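Local coordinates for putative phenazine biosynthesis PhzC/PhzF protein (Clostridium difficile, PDB 4DUN) that probably acts as an isomerase of the PhzF family, at the interface of chains A and B. Numbering follows the deposited sequence. Chains: chain A/B, Putative phenazine biosynthesis PhzC/PhzF protein.

The interface of chains A and B. Residues chain A 8, 10, 17, 21, 231, 254; chain B 38, 42.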
ATOM      1  N   ILE A   8      12.502   4.359  -3.229  1.00 16.01           N
ATOM      2  CA  ILE A   8      11.870   3.550  -2.184  1.00 15.20           C
ATOM      3  C   ILE A   8      13.010   3.034  -1.328  1.00 18.76           C
ATOM      4  O   ILE A   8      13.898   2.357  -1.843  1.00 18.13           O
ATOM      5  CB  ILE A   8      10.962   2.402  -2.680  1.00 17.33           C
ATOM      6  CG1 ILE A   8       9.792   2.939  -3.530  1.00 17.15           C
ATOM      7  CG2 ILE A   8      10.459   1.593  -1.455  1.00 17.65           C
ATOM      8  CD1 ILE A   8       8.994   1.831  -4.280  1.00 18.02           C
ATOM      9  N   ASP A  10      14.278   1.369   2.607  1.00 16.30           N
ATOM     10  CA  ASP A  10      13.965   0.677   3.868  1.00 15.52           C
ATOM     11  C   ASP A  10      14.829   1.270   4.984  1.00 18.65           C
ATOM     12  O   ASP A  10      16.053   1.163   4.918  1.00 18.19           O
ATOM     13  CB  ASP A  10      14.215  -0.845   3.724  1.00 17.02           C
ATOM     14  CG  ASP A  10      13.313  -1.505   2.686  1.00 20.69           C
ATOM     15  OD1 ASP A  10      12.281  -0.884   2.309  1.00 19.46           O
ATOM     16  OD2 ASP A  10      13.658  -2.606   2.219  1.00 20.81           O
ATOM     17  N   PHE A  17      13.820  -5.510   2.189  1.00 18.85           N
ATOM     18  CA  PHE A  17      12.498  -6.001   2.662  1.00 18.73           C
ATOM     19  C   PHE A  17      12.353  -6.011   4.200  1.00 21.56           C
ATOM     20  O   PHE A  17      11.366  -6.540   4.734  1.00 22.17           O
ATOM     21  CB  PHE A  17      12.174  -7.397   2.107  1.00 19.57           C
ATOM     22  CG  PHE A  17      12.400  -7.511   0.618  1.00 19.48           C
ATOM     23  CD1 PHE A  17      11.773  -6.637  -0.268  1.00 19.22           C
ATOM     24  CD2 PHE A  17      13.239  -8.490   0.101  1.00 21.27           C
ATOM     25  CE1 PHE A  17      11.977  -6.741  -1.646  1.00 20.67           C
ATOM     26  CE2 PHE A  17      13.430  -8.612  -1.284  1.00 23.46           C
ATOM     27  CZ  PHE A  17      12.806  -7.734  -2.148  1.00 20.93           C
ATOM     28  N   PRO A  21       9.547   0.831   5.421  1.00 17.78           N
ATOM     29  CA  PRO A  21       9.688   1.381   4.059  1.00 17.63           C
ATOM     30  C   PRO A  21       9.076   2.776   3.867  1.00 21.14           C
ATOM     31  O   PRO A  21       7.996   3.083   4.386  1.00 19.66           O
ATOM     32  CB  PRO A  21       8.986   0.338   3.178  1.00 19.81           C
ATOM     33  CG  PRO A  21       7.916  -0.228   4.068  1.00 24.41           C
ATOM     34  CD  PRO A  21       8.479  -0.190   5.487  1.00 19.38           C
ATOM     35  N   ARG A 231       8.735  -7.385   9.465  1.00 22.65           N
ATOM     36  CA  ARG A 231       9.883  -6.913   8.690  1.00 20.58           C
ATOM     37  C   ARG A 231      11.148  -6.859   9.558  1.00 23.16           C
ATOM     38  O   ARG A 231      12.210  -7.305   9.113  1.00 23.76           O
ATOM     39  CB  ARG A 231       9.578  -5.548   8.059  1.00 18.42           C
ATOM     40  CG  ARG A 231       8.467  -5.628   6.982  1.00 22.88           C
ATOM     41  CD  ARG A 231       8.153  -4.257   6.397  1.00 21.45           C
ATOM     42  NE  ARG A 231       9.321  -3.674   5.739  1.00 21.17           N
ATOM     43  CZ  ARG A 231       9.554  -3.682   4.431  1.00 25.79           C
ATOM     44  NH1 ARG A 231       8.674  -4.220   3.592  1.00 22.04           N
ATOM     45  NH2 ARG A 231      10.660  -3.137   3.948  1.00 18.41           N
ATOM     46  N   PHE A 254      15.614   0.173  -2.345  1.00 15.85           N
ATOM     47  CA  PHE A 254      14.854  -0.863  -3.046  1.00 16.50           C
ATOM     48  C   PHE A 254      14.682  -0.505  -4.525  1.00 19.79           C
ATOM     49  O   PHE A 254      14.847  -1.358  -5.391  1.00 18.91           O
ATOM     50  CB  PHE A 254      13.459  -1.077  -2.391  1.00 17.31           C
ATOM     51  CG  PHE A 254      12.500  -1.887  -3.248  1.00 19.13           C
ATOM     52  CD1 PHE A 254      12.768  -3.221  -3.555  1.00 21.78           C
ATOM     53  CD2 PHE A 254      11.320  -1.319  -3.725  1.00 20.38           C
ATOM     54  CE1 PHE A 254      11.867  -3.975  -4.323  1.00 23.90           C
ATOM     55  CE2 PHE A 254      10.416  -2.076  -4.492  1.00 22.87           C
ATOM     56  CZ  PHE A 254      10.701  -3.394  -4.790  1.00 22.74           C
TER
ATOM     57  N   LYS B  38       8.079 -11.037  -2.253  1.00 16.84           N
ATOM     58  CA  LYS B  38       8.713  -9.980  -1.431  1.00 17.79           C
ATOM     59  C   LYS B  38       8.630  -8.637  -2.123  1.00 18.79           C
ATOM     60  O   LYS B  38       8.340  -7.621  -1.468  1.00 18.53           O
ATOM     61  CB  LYS B  38      10.185 -10.305  -1.099  1.00 20.58           C
ATOM     62  CG  LYS B  38      10.398 -11.463  -0.090  1.00 26.85           C
ATOM     63  CD  LYS B  38       9.508 -11.404   1.165  1.00 44.27           C
ATOM     64  CE  LYS B  38      10.048 -10.534   2.271  1.00 57.24           C
ATOM     65  NZ  LYS B  38       9.113 -10.484   3.424  1.00 61.47           N
ATOM     66  N   GLU B  42       6.714  -5.291  -0.891  1.00 16.82           N
ATOM     67  CA  GLU B  42       7.494  -4.051  -0.789  1.00 16.96           C
ATOM     68  C   GLU B  42       6.787  -2.903  -1.537  1.00 18.95           C
ATOM     69  O   GLU B  42       6.666  -1.795  -0.998  1.00 18.14           O
ATOM     70  CB  GLU B  42       8.928  -4.270  -1.318  1.00 18.20           C
ATOM     71  CG  GLU B  42       9.830  -3.047  -1.173  1.00 20.55           C
ATOM     72  CD  GLU B  42      10.361  -2.707   0.204  1.00 37.20           C
ATOM     73  OE1 GLU B  42      10.127  -3.483   1.158  1.00 27.12           O
ATOM     74  OE2 GLU B  42      11.057  -1.671   0.309  1.00 29.16           O
TER
HETATM   75  O   HOH W   1       8.947  -7.842   3.910  1.00 35.24           O
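B:Glu42, on helix 33-43 of one subunit, inserts between A:Phe17 and A:Phe254 of the other to meet A:Arg231 and A:Asp10, a compact example of a carboxylate carried across a two-fold symmetric interface and matched there by polar partners. This pairing of two copies is that of the deposited assembly and may be the biological dimer.

The salt bridge across the contact is made by A:Arg231, whose NH1 and NH2 both donate end-on to the one carboxylate oxygen OE1 of B:Glu42. The NH2 bond, 2.9 Å to OE1, uses the syn lone pair, whereas NH1 arrives nearly along the C-O axis; OE1 lies almost in the guanidinium plane. Within its own chain NH2 also forms a salt bridge to A:Asp10 OD1 (3.2 Å).

Carboxylate meets carboxylate at the second oxygen of B:Glu42: its OE2 is 2.5 Å from OD1 of A:Asp10, with the two planes 70° apart. So short a separation suggests a hydrogen bond in which one of the two acids is protonated, although the proton itself is not seen; the nearby A:Arg231 would probably ease the remaining negative charge. A:Asp10 is itself steadied through OD2, which accepts the backbone N-H of A:Phe17.

Apolar packing flanks the glutamate stem. With CG anti to the backbone N (chi1 -177°), B:Glu42 lays that methylene over the centre of the A:Phe254 ring, 3.4 Å from its centroid, while its CB touches A:Phe17 CD1. The face of the A:Phe17 ring receives CB of B:Lys38.

A water links the two chains beside the ring, lying 2.9 Å from the carbonyl O of A:Phe17 and, less certainly because the lysine is poorly ordered, 2.7 Å from the side-chain amine NZ of B:Lys38.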